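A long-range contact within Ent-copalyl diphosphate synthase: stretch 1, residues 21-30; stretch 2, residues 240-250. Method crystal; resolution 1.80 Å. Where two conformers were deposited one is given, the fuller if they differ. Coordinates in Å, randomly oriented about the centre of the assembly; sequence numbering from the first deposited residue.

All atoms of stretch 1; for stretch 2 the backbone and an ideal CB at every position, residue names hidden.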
# COMPACT_ATOMS: atom_id res chain seq x y z
N ALA A 21 -1.53 -20.76 -3.50
CA ALA A 21 -0.90 -21.39 -2.35
C ALA A 21 -0.59 -20.37 -1.25
O ALA A 21 -0.12 -20.76 -0.19
CB ALA A 21 0.38 -22.08 -2.78
N ASP A 22 -0.86 -19.09 -1.50
CA ASP A 22 -0.58 -18.03 -0.53
C ASP A 22 -1.88 -17.33 -0.08
O ASP A 22 -2.33 -16.37 -0.71
CB ASP A 22 0.43 -17.04 -1.11
CG ASP A 22 0.78 -15.91 -0.13
OD1 ASP A 22 0.44 -16.03 1.07
OD2 ASP A 22 1.41 -14.92 -0.58
N PRO A 23 -2.48 -17.81 1.00
CA PRO A 23 -3.72 -17.22 1.47
C PRO A 23 -3.54 -15.86 2.16
O PRO A 23 -4.54 -15.21 2.53
CB PRO A 23 -4.25 -18.27 2.45
CG PRO A 23 -3.02 -18.86 3.04
CD PRO A 23 -2.03 -18.91 1.88
N TRP A 24 -2.30 -15.44 2.33
CA TRP A 24 -2.04 -14.12 2.92
C TRP A 24 -1.88 -13.02 1.86
O TRP A 24 -2.17 -11.87 2.11
CB TRP A 24 -0.74 -14.16 3.71
CG TRP A 24 -0.73 -15.07 4.92
CD1 TRP A 24 -0.58 -16.44 4.93
CD2 TRP A 24 -0.86 -14.67 6.28
NE1 TRP A 24 -0.59 -16.91 6.24
CE2 TRP A 24 -0.76 -15.83 7.09
CE3 TRP A 24 -1.02 -13.43 6.91
CZ2 TRP A 24 -0.83 -15.78 8.47
CZ3 TRP A 24 -1.08 -13.38 8.26
CH2 TRP A 24 -0.97 -14.54 9.05
N GLY A 25 -1.33 -13.38 0.71
CA GLY A 25 -0.79 -12.40 -0.21
C GLY A 25 0.59 -11.99 0.30
O GLY A 25 0.92 -12.21 1.48
N LEU A 26 1.41 -11.43 -0.58
CA LEU A 26 2.79 -11.08 -0.23
C LEU A 26 3.00 -9.57 -0.22
O LEU A 26 2.88 -8.88 -1.26
CB LEU A 26 3.80 -11.77 -1.15
CG LEU A 26 5.28 -11.43 -0.94
CD1 LEU A 26 5.73 -11.73 0.49
CD2 LEU A 26 6.14 -12.20 -1.95
N VAL A 27 3.29 -9.06 0.97
CA VAL A 27 3.70 -7.67 1.18
C VAL A 27 5.04 -7.70 1.87
O VAL A 27 5.17 -8.34 2.93
CB VAL A 27 2.67 -6.84 2.02
CG1 VAL A 27 3.21 -5.41 2.24
CG2 VAL A 27 1.32 -6.76 1.31
N ALA A 28 6.03 -7.03 1.29
CA ALA A 28 7.39 -7.03 1.87
C ALA A 28 7.39 -6.26 3.18
O ALA A 28 6.59 -5.34 3.36
CB ALA A 28 8.38 -6.40 0.91
N PRO A 29 8.30 -6.62 4.10
CA PRO A 29 8.40 -5.79 5.31
C PRO A 29 8.77 -4.36 5.01
O PRO A 29 9.35 -4.06 3.96
CB PRO A 29 9.53 -6.46 6.13
CG PRO A 29 9.70 -7.84 5.55
CD PRO A 29 9.13 -7.83 4.15
N SER A 30 8.40 -3.48 5.91
CA SER A 30 8.93 -2.14 5.90
C SER A 30 9.24 -1.68 7.30
O SER A 30 9.00 -2.38 8.29
CB SER A 30 7.99 -1.14 5.19
OG SER A 30 6.76 -1.02 5.88
N UNK A 240 -0.85 -15.55 17.66
CA UNK A 240 -0.50 -16.44 16.58
C UNK A 240 -0.32 -15.67 15.27
O UNK A 240 0.58 -15.97 14.47
CB UNK A 240 -1.57 -17.52 16.42
N UNK A 241 -1.19 -14.69 15.04
CA UNK A 241 -1.03 -13.84 13.85
C UNK A 241 0.34 -13.14 13.86
O UNK A 241 1.09 -13.24 12.87
CB UNK A 241 -2.15 -12.80 13.78
N UNK A 242 0.68 -12.47 14.96
CA UNK A 242 1.98 -11.78 15.06
C UNK A 242 3.14 -12.75 14.88
O UNK A 242 4.11 -12.46 14.14
CB UNK A 242 2.11 -11.07 16.41
N UNK A 243 3.06 -13.93 15.53
CA UNK A 243 4.10 -14.94 15.36
C UNK A 243 4.24 -15.38 13.91
O UNK A 243 5.35 -15.47 13.39
CB UNK A 243 3.80 -16.15 16.24
N UNK A 244 3.12 -15.66 13.26
CA UNK A 244 3.15 -16.11 11.86
C UNK A 244 3.75 -15.06 10.94
O UNK A 244 4.56 -15.36 10.06
CB UNK A 244 1.74 -16.46 11.38
N UNK A 245 3.33 -13.82 11.14
CA UNK A 245 3.77 -12.76 10.24
C UNK A 245 5.27 -12.54 10.36
O UNK A 245 5.99 -12.51 9.35
CB UNK A 245 3.02 -11.46 10.53
N UNK A 246 5.78 -12.44 11.59
CA UNK A 246 7.20 -12.16 11.77
C UNK A 246 8.05 -13.35 11.27
O UNK A 246 9.13 -13.15 10.65
CB UNK A 246 7.50 -11.87 13.24
N UNK A 247 7.55 -14.57 11.49
CA UNK A 247 8.25 -15.78 11.09
C UNK A 247 8.43 -15.85 9.59
O UNK A 247 9.48 -16.28 9.09
CB UNK A 247 7.50 -17.02 11.58
N UNK A 248 7.43 -15.35 8.87
CA UNK A 248 7.46 -15.41 7.44
C UNK A 248 8.69 -14.68 6.89
O UNK A 248 9.27 -15.11 5.89
CB UNK A 248 6.17 -14.82 6.86
N UNK A 249 9.10 -13.60 7.56
CA UNK A 249 10.21 -12.77 7.07
C UNK A 249 11.45 -12.80 7.93
O UNK A 249 12.39 -12.04 7.67
CB UNK A 249 9.75 -11.32 6.94
N UNK A 250 11.46 -13.64 8.94
CA UNK A 250 12.58 -13.71 9.89
C UNK A 250 12.71 -12.52 10.83
O UNK A 250 13.83 -12.17 11.23
CB UNK A 250 13.89 -13.86 9.11

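Position 240 has helical backbone angles (-66/-40), and its ideal CB has nothing of stretch 1 within 5.5 Å. Almost any helix-compatible residue would serve; the deposited one is Ala-240.

At 241 the CA-to-CB bond points sideways, with the ideal CB 5.2 Å from Trp-24 CH2. That leaves room for a long apolar or aromatic side chain to reach the indole rim. The residue is Tyr-241, chi1 t, whose CE1 lies 3.7 Å from Trp-24 CZ3. With centroids 6.0 Å apart and planes at 20°, the rings meet rim to rim, neither over the other's face.

Position 242 points away and 243 is out of reach, so stretch 1 constrains neither; they are Leu-242 and Arg-243.

Position 244 points toward stretch 1, its ideal CB 3.9 Å from Trp-24 CZ2. A small or medium side chain would suit, polar or apolar, since the indole carbon needs only packing. It is Asp-244, and its CB supplies that 3.9 Å contact with CZ2 of Trp-24; its carboxylate makes no hydrogen bond to stretch 1.

At 245 CA-to-CB is sideways, the ideal CB 5.1 Å from Trp-24 CZ3, a gap suited to Val, Ile or Leu. Val-245 fills it with CG2, 3.7 Å from Trp-24 CZ3.

Positions 246 and 247 are out of reach and remain undetermined by this contact: Gln-246 and Ala-247.

Position 248 points toward stretch 1, yet nothing lies within 5.5 Å of its ideal CB. Farther off wait the Asp-22 carboxylate and the Gly-25 carbonyl, so a long donor, Lys or Arg, is favoured, and Arg can address both acceptors with separate nitrogens. Arg-248 is extended, chi1 to chi3 all t. Its NH2 donates to Asp-22 OD2 (3.0 Å, 142°) in a salt bridge, while NH1 donates to Gly-25 O (2.8 Å, 165°). Both acceptors lie near the guanidinium plane, and Leu-26 CD1 covers one face, 3.7 Å from Arg-248 NH2.

Position 249 also points toward stretch 1, its ideal CB 3.7 Å from Pro-29 CG. Leu-26 and Pro-29 offer an apolar surface, suiting Leu, Met or an aromatic. Phe-249, chi1 m, receives Pro-29 CD over its face, 3.9 Å from the ring centroid and 24° off the normal, a CH-pi contact. At the ring edge, CE1 of Phe-249 is 3.8 Å from Leu-26 CD1.

At 250 phi is +71°, which favours glycine, and stretch 1 is out of reach. Gly-250 leaves the helix through a Schellman motif.

Stretch 2 (240-250) AYLRDVQARFG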
# COMPACT_ATOMS: atom_id res chain seq x y z
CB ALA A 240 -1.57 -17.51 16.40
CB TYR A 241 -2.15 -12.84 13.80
CG TYR A 241 -1.99 -11.68 12.84
CD1 TYR A 241 -2.22 -11.82 11.48
CD2 TYR A 241 -1.67 -10.41 13.34
CE1 TYR A 241 -2.09 -10.71 10.61
CE2 TYR A 241 -1.57 -9.32 12.49
CZ TYR A 241 -1.77 -9.47 11.15
OH TYR A 241 -1.69 -8.35 10.36
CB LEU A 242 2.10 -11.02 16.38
CG LEU A 242 1.21 -9.79 16.47
CD1 LEU A 242 1.37 -9.10 17.82
CD2 LEU A 242 1.53 -8.82 15.34
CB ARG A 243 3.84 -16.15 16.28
CG ARG A 243 4.03 -15.79 17.75
CD ARG A 243 3.52 -16.88 18.69
NE ARG A 243 3.97 -16.68 20.07
CZ ARG A 243 3.58 -17.40 21.13
NH1 ARG A 243 2.71 -18.40 21.00
NH2 ARG A 243 4.06 -17.11 22.32
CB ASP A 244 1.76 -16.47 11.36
CG ASP A 244 1.24 -17.79 11.92
OD1 ASP A 244 2.05 -18.62 12.40
OD2 ASP A 244 0.00 -17.98 11.87
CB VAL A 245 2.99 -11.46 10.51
CG1 VAL A 245 3.58 -10.29 9.74
CG2 VAL A 245 1.52 -11.64 10.16
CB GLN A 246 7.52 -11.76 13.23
CG GLN A 246 7.52 -12.87 14.27
CD GLN A 246 8.78 -13.71 14.23
OE1 GLN A 246 9.87 -13.23 13.93
NE2 GLN A 246 8.64 -14.98 14.58
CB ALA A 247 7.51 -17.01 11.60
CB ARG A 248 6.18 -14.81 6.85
CG ARG A 248 6.11 -14.91 5.35
CD ARG A 248 4.75 -14.52 4.83
NE ARG A 248 4.65 -14.77 3.40
CZ ARG A 248 3.66 -14.31 2.64
NH1 ARG A 248 2.71 -13.53 3.15
NH2 ARG A 248 3.64 -14.62 1.35
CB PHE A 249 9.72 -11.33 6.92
CG PHE A 249 8.53 -11.21 6.02
CD1 PHE A 249 8.70 -11.35 4.65
CD2 PHE A 249 7.25 -11.09 6.54
CE1 PHE A 249 7.61 -11.28 3.79
CE2 PHE A 249 6.15 -11.02 5.69
CZ PHE A 249 6.35 -11.12 4.31
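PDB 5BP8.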